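Local coordinates for protein UDP-N-Acetylenolpyruvylglucosamine Reductase (Thermus caldophilus, PDB 2GQT) that probably uses bound FAD and NADPH to reduce UDP-N-acetylenolpyruvylglucosamine to UDP-N-acetylmuramate, a step in building the bacterial cell wall, at residues A[107-112]-A[122-127]; A[128-133]-A[139-144]; A[211-216]-A[232-237]. All coordinates share one frame; numbering follows the deposited sequence.

Contact 1: residues A[107-112]-A[122-127]; sequences AQVGGA and GEMADA. With FAD (flavin-adenine dinucleotide), chain C.
Ala112, in helix 109-114, and Met124, at the start of the 3-10 turn 124-126, bring the two backbones nearest, with 6.3 Å between their CA atoms. No hydrogen bond joins the two segments; the contact is apolar and buried. Met124 leaves its turn toward the helix, with CG anti to the backbone N (chi1 -171°). A bend at chi2 then carries the thioether along the helix surface. Met124 CB lies 3.5 Å from Ala112 O, and Met124 SD rests 3.8 Å from Ala112 CB. The terminal methyl CE reaches CG1 of Val109 at 4.0 Å, where the two side chains cross at about a right angle. The far side of the helix start serves the cofactor. Gln108, at the N-cap position, gives its backbone N-H to FAD O1P at 2.9 Å. The helix N-terminus probably helps to offset the phosphate charge. FAD O4' donates a weak hydrogen bond to Gly111 O. On the other segment, Glu123 N is held by Asp126 OD2, and Glu123 OE2 forms a salt bridge with Arg152, a probable active-site residue. Helix 84-93 packs Leu87 on Val109 and Leu84 on Ala112, while Leu102 and Asn116, from loops, touch Met124.

Contact 2: residues A[128-133]-A[139-144]; sequences LEAVEV and FHVYCP. With CA (calcium ion), chain B.
Glu132 lays its carboxylate beside the Phe139 ring, with Glu132 OE2 3.6 Å from Phe139 CD1 and the two planes 51° apart. Its chain is extended, with CG anti to the backbone N (chi1 -174°), which carries the acid out to the ring. The same OE2 takes a salt bridge from Arg164 and a hydrogen bond from Thr163 OG1, so strand 161-171 fixes the carboxylate. Val133 and Tyr142 lie on the other face of the sheet. Val133 CG2 approaches Tyr142 CD2 at 3.8 Å, and the side chains cross at about a right angle. The Tyr142 hydroxyl is hydrogen-bonded to His135 NE2.

Strand segments 130-133 and 139-142 run antiparallel, their directions 160° apart. Val131 and Tyr142 form one hydrogen-bonded pair: Val131 N to Tyr142 O and Tyr142 N to Val131 O are both 2.8 Å. Val133 and His140 form another, while Glu132 and Val141 between them are a non-hydrogen-bonded pair. Beyond the strand end, Pro144 packs its ring on Leu128, CB to CB at 4.1 Å, and its CG lies 3.5 Å from Leu128 O. Val141 O points outward and binds a calcium ion at 2.3 Å, with four waters as the other ligands found. This is a beta hairpin, strands 128-135 and 138-142. Its first strand also pairs with strand 161-171, where Glu129 and Ala130 face Arg166 in a classic beta bulge.

Contact 3: residues A[211-216]-A[232-237]; sequences RLIDER and HGNFIV
This is a small, buried helix-to-turn contact in the C-terminal part of the reductase, where Ile213 of helix 209-215 meets the turn that leads into strand 236-238. Nothing polar bonds the two segments, and nearly all the touching is done by one side chain against backbone. Ile213 points toward the turn and straddles the carbonyl of Gly233. Its branch methyl CG2 lies 3.3 Å from Gly233 O, and its other methyl, CD1, lies 3.4 Å from the same oxygen. With CG1 anti to the carbonyl carbon (chi1 -68°) and CD1 extended beyond it (chi2 163°), both methyls reach Gly233 O. Gly233 has no side chain, and its backbone comes close to the helix. Further along, Ile213 CD1 reaches Asn234 OD1 at 4.1 Å.

The turn is well organised from within. His232 to Phe235 is a type I beta turn, closed by a bond from Phe235 N to His232 O. Asn234 N also donates to His232 ND1 at 3.1 Å, and it lies in the imidazole plane. This bond helps to fix the ring's rotation. Phe235 CE1 sits 3.6 Å above the plane of the His232 ring, over its centre. The amide oxygen of Asn234 accepts a hydrogen bond from Phe201 N, and its side chain touches Cys199, the probable proton donor. The turn therefore lies against the probable active site, with Ile213 touching it from the helix. Helix 244-257 packs alongside: its Val254 lies on Ile213, and its Leu250 and Val251 lie on Ile236. Strand 236-238 pairs with strand 226-228 at the edge of a small antiparallel sheet.

The three contacts follow one another in series along the chain. Contacts 1 and 3 are buried, whereas contact 2 is partly buried and carries a calcium ion on its outer side. Contacts 1 and 2 are neighbours: the turn of 122-127 runs straight into strand 128-135, and Ala125 O touches Pro144 CB at 4.3 Å. Contact 3 lies apart, about 23 Å from contact 2 by nearest atoms and on the opposite side of the chain's centre. Only contact 2 is joined by backbone hydrogen bonds. Contact 1 is thioether and methyl packing behind a cofactor-binding helix start, and contact 3 is an isoleucine set against a turn backbone.

Contact 1: residues A[107-112]-A[122-127]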
loop_
_atom_site.group_PDB
_atom_site.type_symbol
_atom_site.label_atom_id
_atom_site.label_comp_id
_atom_site.label_asym_id
_atom_site.label_seq_id
_atom_site.Cartn_x
_atom_site.Cartn_y
_atom_site.Cartn_z
ATOM N N ALA A 107 2.066 0.375 4.572
ATOM C CA ALA A 107 2.523 -0.343 3.396
ATOM C C ALA A 107 3.656 -1.306 3.723
ATOM O O ALA A 107 4.438 -1.060 4.650
ATOM C CB ALA A 107 3.028 0.659 2.379
ATOM N N GLN A 108 3.805 -2.361 2.923
ATOM C CA GLN A 108 5.124 -2.964 2.770
ATOM C C GLN A 108 5.947 -2.077 1.837
ATOM O O GLN A 108 5.402 -1.343 1.005
ATOM C CB GLN A 108 5.036 -4.366 2.184
ATOM C CG GLN A 108 4.615 -5.423 3.177
ATOM C CD GLN A 108 4.585 -6.800 2.564
ATOM O OE1 GLN A 108 5.181 -7.043 1.503
ATOM N NE2 GLN A 108 3.906 -7.726 3.241
ATOM N N VAL A 109 7.266 -2.171 1.961
ATOM C CA VAL A 109 8.164 -1.428 1.082
ATOM C C VAL A 109 7.822 -1.631 -0.402
ATOM O O VAL A 109 7.758 -0.662 -1.174
ATOM C CB VAL A 109 9.637 -1.812 1.363
ATOM C CG1 VAL A 109 10.567 -1.353 0.238
ATOM C CG2 VAL A 109 10.077 -1.221 2.674
ATOM N N GLY A 110 7.583 -2.875 -0.811
ATOM C CA GLY A 110 7.305 -3.134 -2.222
ATOM C C GLY A 110 6.034 -2.445 -2.701
ATOM O O GLY A 110 5.976 -1.931 -3.823
ATOM N N GLY A 111 4.997 -2.465 -1.870
ATOM C CA GLY A 111 3.736 -1.794 -2.176
ATOM C C GLY A 111 3.879 -0.284 -2.207
ATOM O O GLY A 111 3.246 0.390 -3.025
ATOM N N ALA A 112 4.705 0.253 -1.310
ATOM C CA ALA A 112 4.976 1.687 -1.278
ATOM C C ALA A 112 5.728 2.127 -2.537
ATOM O O ALA A 112 5.502 3.227 -3.039
ATOM C CB ALA A 112 5.772 2.051 -0.039
ATOM N N GLY A 122 6.289 14.270 1.509
ATOM C CA GLY A 122 7.250 13.479 0.749
ATOM C C GLY A 122 6.612 12.224 0.195
ATOM O O GLY A 122 5.506 11.846 0.598
ATOM N N GLU A 123 7.312 11.586 -0.736
ATOM C CA GLU A 123 6.848 10.339 -1.341
ATOM C C GLU A 123 7.961 9.304 -1.367
ATOM O O GLU A 123 9.144 9.642 -1.262
ATOM C CB GLU A 123 6.305 10.570 -2.751
ATOM C CG GLU A 123 7.321 11.120 -3.723
ATOM C CD GLU A 123 6.713 11.489 -5.057
ATOM O OE1 GLU A 123 7.442 11.389 -6.066
ATOM O OE2 GLU A 123 5.519 11.870 -5.101
ATOM N N MET A 124 7.570 8.045 -1.525
ATOM C CA MET A 124 8.504 6.928 -1.478
ATOM C C MET A 124 9.692 7.132 -2.413
ATOM O O MET A 124 10.823 6.863 -2.029
ATOM C CB MET A 124 7.785 5.610 -1.773
ATOM C CG MET A 124 8.638 4.373 -1.541
ATOM S SD MET A 124 8.988 4.114 0.207
ATOM C CE MET A 124 9.850 2.549 0.135
ATOM N N ALA A 125 9.437 7.629 -3.624
ATOM C CA ALA A 125 10.492 7.857 -4.609
ATOM C C ALA A 125 11.621 8.743 -4.080
ATOM O O ALA A 125 12.781 8.512 -4.407
ATOM C CB ALA A 125 9.909 8.444 -5.882
ATOM N N ASP A 126 11.268 9.738 -3.266
ATOM C CA ASP A 126 12.235 10.669 -2.665
ATOM C C ASP A 126 13.247 9.946 -1.787
ATOM O O ASP A 126 14.360 10.431 -1.602
ATOM C CB ASP A 126 11.539 11.725 -1.786
ATOM C CG ASP A 126 10.542 12.591 -2.541
ATOM O OD1 ASP A 126 10.746 12.875 -3.745
ATOM O OD2 ASP A 126 9.555 13.020 -1.899
ATOM N N ALA A 127 12.839 8.808 -1.228
ATOM C CA ALA A 127 13.632 8.096 -0.224
ATOM C C ALA A 127 14.390 6.899 -0.779
ATOM O O ALA A 127 14.928 6.100 -0.018
ATOM C CB ALA A 127 12.745 7.655 0.947
HETATM P PA FAD C . -0.992 -3.724 -1.468
HETATM O O1A FAD C . -2.252 -3.032 -1.154
HETATM O O2A FAD C . -0.744 -5.090 -0.955
HETATM O O5B FAD C . -0.748 -3.763 -3.035
HETATM C C5B FAD C . -0.906 -2.562 -3.800
HETATM C C4B FAD C . -0.291 -2.741 -5.171
HETATM O O4B FAD C . 1.131 -2.921 -5.017
HETATM C C3B FAD C . -0.801 -3.969 -5.938
HETATM O O3B FAD C . -0.763 -3.658 -7.332
HETATM C C2B FAD C . 0.250 -5.020 -5.602
HETATM O O2B FAD C . 0.328 -6.042 -6.595
HETATM C C1B FAD C . 1.510 -4.180 -5.629
HETATM N N9A FAD C . 2.653 -4.724 -4.866
HETATM C C8A FAD C . 2.689 -4.994 -3.551
HETATM N N7A FAD C . 3.905 -5.445 -3.235
HETATM C C5A FAD C . 4.654 -5.435 -4.344
HETATM C C6A FAD C . 5.969 -5.801 -4.654
HETATM N N6A FAD C . 6.832 -6.258 -3.737
HETATM N N1A FAD C . 6.389 -5.662 -5.927
HETATM C C2A FAD C . 5.567 -5.209 -6.884
HETATM N N3A FAD C . 4.305 -4.862 -6.648
HETATM C C4A FAD C . 3.847 -4.980 -5.386
HETATM N N1 FAD C . -1.214 5.818 0.338
HETATM C C2 FAD C . -0.467 6.953 0.110
HETATM O O2 FAD C . 0.117 7.092 -0.955
HETATM N N3 FAD C . -0.403 7.950 1.079
HETATM C C4 FAD C . -1.056 7.825 2.299
HETATM O O4 FAD C . -0.967 8.726 3.139
HETATM C C4X FAD C . -1.800 6.669 2.525
HETATM N N5 FAD C . -2.480 6.506 3.730
HETATM C C5X FAD C . -3.171 5.312 3.973
HETATM C C6 FAD C . -3.791 5.130 5.209
HETATM C C7 FAD C . -4.475 3.951 5.493
HETATM C C7M FAD C . -5.138 3.769 6.863
HETATM C C8 FAD C . -4.542 2.950 4.518
HETATM C C8M FAD C . -5.297 1.646 4.809
HETATM C C9 FAD C . -3.930 3.137 3.281
HETATM C C9A FAD C . -3.239 4.314 2.993
HETATM N N10 FAD C . -2.616 4.515 1.750
HETATM C C10 FAD C . -1.875 5.676 1.543
HETATM C "C1'" FAD C . -2.741 3.537 0.636
HETATM C "C2'" FAD C . -1.700 2.409 0.725
HETATM O "O2'" FAD C . -1.166 2.308 2.060
HETATM C "C3'" FAD C . -0.535 2.611 -0.245
HETATM O "O3'" FAD C . -1.022 2.607 -1.594
HETATM C "C4'" FAD C . 0.552 1.545 -0.059
HETATM O "O4'" FAD C . 1.702 1.906 -0.827
HETATM C "C5'" FAD C . 0.104 0.141 -0.459
HETATM O "O5'" FAD C . 1.134 -0.756 -0.042
HETATM P P FAD C . 0.757 -2.253 0.361
HETATM O O1P FAD C . 2.026 -2.928 0.693
HETATM O O2P FAD C . -0.363 -2.295 1.326
HETATM O O3P FAD C . 0.273 -2.784 -1.075
#

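Contact 2: residues A[128-133]-A[139-144]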
loop_
_atom_site.group_PDB
_atom_site.type_symbol
_atom_site.label_atom_id
_atom_site.label_comp_id
_atom_site.label_asym_id
_atom_site.label_seq_id
_atom_site.Cartn_x
_atom_site.Cartn_y
_atom_site.Cartn_z
ATOM N N LEU A 128 14.442 6.781 -2.106
ATOM C CA LEU A 128 15.085 5.638 -2.742
ATOM C C LEU A 128 16.419 5.989 -3.368
ATOM O O LEU A 128 16.542 7.031 -4.019
ATOM C CB LEU A 128 14.166 5.042 -3.820
ATOM C CG LEU A 128 12.853 4.406 -3.334
ATOM C CD1 LEU A 128 11.985 4.037 -4.521
ATOM C CD2 LEU A 128 13.109 3.191 -2.439
ATOM N N GLU A 129 17.404 5.112 -3.181
ATOM C CA GLU A 129 18.674 5.164 -3.920
ATOM C C GLU A 129 18.764 4.093 -5.001
ATOM O O GLU A 129 19.343 4.331 -6.066
ATOM C CB GLU A 129 19.867 4.998 -2.974
ATOM C CG GLU A 129 20.196 6.234 -2.159
ATOM C CD GLU A 129 21.369 6.046 -1.204
ATOM O OE1 GLU A 129 21.844 7.071 -0.682
ATOM O OE2 GLU A 129 21.798 4.895 -0.961
ATOM N N ALA A 130 18.210 2.916 -4.725
ATOM C CA ALA A 130 18.232 1.802 -5.660
ATOM C C ALA A 130 17.076 0.874 -5.364
ATOM O O ALA A 130 16.601 0.806 -4.225
ATOM C CB ALA A 130 19.549 1.045 -5.583
ATOM N N VAL A 131 16.635 0.150 -6.387
ATOM C CA VAL A 131 15.517 -0.776 -6.276
ATOM C C VAL A 131 15.852 -2.045 -7.048
ATOM O O VAL A 131 16.142 -1.990 -8.255
ATOM C CB VAL A 131 14.216 -0.172 -6.854
ATOM C CG1 VAL A 131 13.051 -1.142 -6.691
ATOM C CG2 VAL A 131 13.892 1.169 -6.190
ATOM N N GLU A 132 15.801 -3.185 -6.363
ATOM C CA GLU A 132 15.937 -4.477 -7.027
ATOM C C GLU A 132 14.549 -4.932 -7.456
ATOM O O GLU A 132 13.612 -4.932 -6.650
ATOM C CB GLU A 132 16.582 -5.513 -6.110
ATOM C CG GLU A 132 16.881 -6.828 -6.803
ATOM C CD GLU A 132 17.464 -7.851 -5.857
ATOM O OE1 GLU A 132 18.680 -8.127 -5.937
ATOM O OE2 GLU A 132 16.701 -8.375 -5.031
ATOM N N VAL A 133 14.418 -5.291 -8.733
ATOM C CA VAL A 133 13.154 -5.764 -9.292
ATOM C C VAL A 133 13.396 -7.110 -9.977
ATOM O O VAL A 133 14.332 -7.253 -10.770
ATOM C CB VAL A 133 12.559 -4.767 -10.317
ATOM C CG1 VAL A 133 11.225 -5.271 -10.859
ATOM C CG2 VAL A 133 12.386 -3.389 -9.709
ATOM N N PHE A 139 16.820 -11.013 -11.471
ATOM C CA PHE A 139 16.872 -9.831 -10.611
ATOM C C PHE A 139 17.668 -8.743 -11.300
ATOM O O PHE A 139 18.752 -9.016 -11.822
ATOM C CB PHE A 139 17.560 -10.173 -9.288
ATOM C CG PHE A 139 16.816 -11.175 -8.464
ATOM C CD1 PHE A 139 15.875 -10.765 -7.524
ATOM C CD2 PHE A 139 17.046 -12.537 -8.641
ATOM C CE1 PHE A 139 15.173 -11.698 -6.763
ATOM C CE2 PHE A 139 16.358 -13.479 -7.887
ATOM C CZ PHE A 139 15.422 -13.056 -6.939
ATOM N N HIS A 140 17.147 -7.523 -11.281
ATOM C CA HIS A 140 17.815 -6.385 -11.903
ATOM C C HIS A 140 17.808 -5.200 -10.941
ATOM O O HIS A 140 16.871 -5.034 -10.163
ATOM C CB HIS A 140 17.126 -6.014 -13.224
ATOM C CG HIS A 140 17.110 -7.134 -14.217
ATOM N ND1 HIS A 140 18.251 -7.577 -14.852
ATOM C CD2 HIS A 140 16.105 -7.930 -14.651
ATOM C CE1 HIS A 140 17.943 -8.585 -15.649
ATOM N NE2 HIS A 140 16.648 -8.816 -15.550
ATOM N N VAL A 141 18.843 -4.374 -10.985
ATOM C CA VAL A 141 18.924 -3.227 -10.099
ATOM C C VAL A 141 18.655 -1.947 -10.885
ATOM O O VAL A 141 19.259 -1.708 -11.941
ATOM C CB VAL A 141 20.297 -3.175 -9.384
ATOM C CG1 VAL A 141 20.456 -1.897 -8.585
ATOM C CG2 VAL A 141 20.469 -4.387 -8.476
ATOM N N TYR A 142 17.742 -1.137 -10.361
ATOM C CA TYR A 142 17.353 0.118 -10.988
ATOM C C TYR A 142 17.557 1.286 -10.045
ATOM O O TYR A 142 17.440 1.150 -8.833
ATOM C CB TYR A 142 15.870 0.073 -11.365
ATOM C CG TYR A 142 15.565 -0.942 -12.435
ATOM C CD1 TYR A 142 15.728 -0.623 -13.780
ATOM C CD2 TYR A 142 15.143 -2.227 -12.106
ATOM C CE1 TYR A 142 15.465 -1.553 -14.767
ATOM C CE2 TYR A 142 14.874 -3.170 -13.094
ATOM C CZ TYR A 142 15.042 -2.826 -14.429
ATOM O OH TYR A 142 14.784 -3.750 -15.422
ATOM N N CYS A 143 17.834 2.449 -10.609
ATOM C CA CYS A 143 17.693 3.690 -9.867
ATOM C C CYS A 143 16.239 4.139 -9.941
ATOM O O CYS A 143 15.532 3.784 -10.888
ATOM C CB CYS A 143 18.592 4.767 -10.437
ATOM S SG CYS A 143 20.258 4.354 -10.262
ATOM N N PRO A 144 15.780 4.940 -8.960
ATOM C CA PRO A 144 14.360 5.312 -8.990
ATOM C C PRO A 144 13.944 6.065 -10.256
ATOM O O PRO A 144 12.810 5.909 -10.705
ATOM C CB PRO A 144 14.175 6.171 -7.730
ATOM C CG PRO A 144 15.538 6.582 -7.342
ATOM C CD PRO A 144 16.472 5.505 -7.787
HETATM CA CA CA B . 20.593 -1.302 -13.767
HETATM O O HOH W 1 20.528 1.013 -13.208
HETATM O O HOH W 2 18.948 -0.465 -15.273
HETATM O O HOH W 3 22.087 -0.907 -15.585
HETATM O O HOH W 4 19.593 -3.268 -14.702
#

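Contact 3: residues A[211-216]-A[232-237]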
loop_
_atom_site.group_PDB
_atom_site.type_symbol
_atom_site.label_atom_id
_atom_site.label_comp_id
_atom_site.label_asym_id
_atom_site.label_seq_id
_atom_site.Cartn_x
_atom_site.Cartn_y
_atom_site.Cartn_z
ATOM N N ARG A 211 -13.416 16.537 1.088
ATOM C CA ARG A 211 -14.208 17.755 1.251
ATOM C C ARG A 211 -15.435 17.751 0.337
ATOM O O ARG A 211 -16.531 18.114 0.776
ATOM C CB ARG A 211 -13.349 19.003 1.013
ATOM C CG ARG A 211 -13.835 20.239 1.752
ATOM C CD ARG A 211 -12.807 21.364 1.728
ATOM N NE ARG A 211 -11.490 20.912 2.165
ATOM C CZ ARG A 211 -10.387 20.958 1.419
ATOM N NH1 ARG A 211 -10.418 21.463 0.191
ATOM N NH2 ARG A 211 -9.242 20.512 1.911
ATOM N N LEU A 212 -15.258 17.326 -0.918
ATOM C CA LEU A 212 -16.376 17.234 -1.866
ATOM C C LEU A 212 -17.448 16.272 -1.362
ATOM O O LEU A 212 -18.632 16.593 -1.377
ATOM C CB LEU A 212 -15.917 16.806 -3.269
ATOM C CG LEU A 212 -15.221 17.834 -4.173
ATOM C CD1 LEU A 212 -14.594 17.128 -5.372
ATOM C CD2 LEU A 212 -16.166 18.944 -4.643
ATOM N N ILE A 213 -17.018 15.098 -0.905
ATOM C CA ILE A 213 -17.939 14.085 -0.402
ATOM C C ILE A 213 -18.672 14.608 0.838
ATOM O O ILE A 213 -19.890 14.453 0.945
ATOM C CB ILE A 213 -17.204 12.749 -0.145
ATOM C CG1 ILE A 213 -16.762 12.132 -1.483
ATOM C CG2 ILE A 213 -18.087 11.767 0.627
ATOM C CD1 ILE A 213 -15.688 11.036 -1.361
ATOM N N ASP A 214 -17.929 15.245 1.742
ATOM C CA ASP A 214 -18.498 15.905 2.928
ATOM C C ASP A 214 -19.573 16.936 2.565
ATOM O O ASP A 214 -20.690 16.867 3.087
ATOM C CB ASP A 214 -17.389 16.559 3.771
ATOM C CG ASP A 214 -17.836 16.912 5.197
ATOM O OD1 ASP A 214 -17.030 17.536 5.919
ATOM O OD2 ASP A 214 -18.966 16.564 5.604
ATOM N N GLU A 215 -19.246 17.873 1.665
ATOM C CA GLU A 215 -20.192 18.945 1.273
ATOM C C GLU A 215 -21.448 18.385 0.623
ATOM O O GLU A 215 -22.513 18.986 0.713
ATOM C CB GLU A 215 -19.545 19.994 0.346
ATOM C CG GLU A 215 -20.403 21.271 0.085
ATOM C CD GLU A 215 -21.523 21.071 -0.948
ATOM O OE1 GLU A 215 -22.611 21.680 -0.797
ATOM O OE2 GLU A 215 -21.327 20.298 -1.905
ATOM N N ARG A 216 -21.312 17.243 -0.045
ATOM C CA ARG A 216 -22.452 16.581 -0.665
ATOM C C ARG A 216 -23.289 15.777 0.332
ATOM O O ARG A 216 -24.291 15.177 -0.043
ATOM C CB ARG A 216 -22.006 15.693 -1.828
ATOM C CG ARG A 216 -21.300 16.445 -2.942
ATOM C CD ARG A 216 -22.057 17.706 -3.357
ATOM N NE ARG A 216 -21.409 18.358 -4.485
ATOM C CZ ARG A 216 -21.502 17.929 -5.738
ATOM N NH1 ARG A 216 -22.239 16.863 -6.027
ATOM N NH2 ARG A 216 -20.863 18.574 -6.704
ATOM N N HIS A 232 -14.354 11.131 8.063
ATOM C CA HIS A 232 -13.641 11.597 6.876
ATOM C C HIS A 232 -14.324 11.064 5.625
ATOM O O HIS A 232 -14.451 9.852 5.459
ATOM C CB HIS A 232 -12.188 11.109 6.919
ATOM C CG HIS A 232 -11.277 11.813 5.962
ATOM N ND1 HIS A 232 -11.468 11.805 4.594
ATOM C CD2 HIS A 232 -10.145 12.522 6.180
ATOM C CE1 HIS A 232 -10.493 12.483 4.015
ATOM N NE2 HIS A 232 -9.680 12.932 4.956
ATOM N N GLY A 233 -14.738 11.975 4.747
ATOM C CA GLY A 233 -15.527 11.625 3.570
ATOM C C GLY A 233 -14.864 10.701 2.571
ATOM O O GLY A 233 -15.553 9.968 1.857
ATOM N N ASN A 234 -13.533 10.721 2.530
ATOM C CA ASN A 234 -12.785 9.896 1.577
ATOM C C ASN A 234 -12.392 8.523 2.129
ATOM O O ASN A 234 -11.509 7.851 1.592
ATOM C CB ASN A 234 -11.554 10.639 1.042
ATOM C CG ASN A 234 -11.140 10.158 -0.349
ATOM O OD1 ASN A 234 -11.901 9.475 -1.039
ATOM N ND2 ASN A 234 -9.924 10.508 -0.761
ATOM N N PHE A 235 -13.049 8.096 3.203
ATOM C CA PHE A 235 -12.830 6.764 3.746
ATOM C C PHE A 235 -14.123 5.964 3.758
ATOM O O PHE A 235 -15.155 6.427 4.256
ATOM C CB PHE A 235 -12.217 6.833 5.144
ATOM C CG PHE A 235 -10.777 7.256 5.146
ATOM C CD1 PHE A 235 -10.429 8.598 5.011
ATOM C CD2 PHE A 235 -9.762 6.316 5.277
ATOM C CE1 PHE A 235 -9.099 8.995 5.002
ATOM C CE2 PHE A 235 -8.421 6.710 5.277
ATOM C CZ PHE A 235 -8.094 8.054 5.138
ATOM N N ILE A 236 -14.071 4.782 3.154
ATOM C CA ILE A 236 -15.137 3.808 3.297
ATOM C C ILE A 236 -14.678 2.783 4.309
ATOM O O ILE A 236 -13.581 2.202 4.203
ATOM C CB ILE A 236 -15.529 3.155 1.958
ATOM C CG1 ILE A 236 -16.199 4.206 1.067
ATOM C CG2 ILE A 236 -16.441 1.936 2.187
ATOM C CD1 ILE A 236 -16.321 3.823 -0.404
ATOM N N VAL A 237 -15.508 2.570 5.312
ATOM C CA VAL A 237 -15.149 1.676 6.384
ATOM C C VAL A 237 -16.028 0.421 6.414
ATOM O O VAL A 237 -17.188 0.420 5.962
ATOM C CB VAL A 237 -15.124 2.426 7.741
ATOM C CG1 VAL A 237 -14.094 3.569 7.708
ATOM C CG2 VAL A 237 -16.505 2.965 8.084
#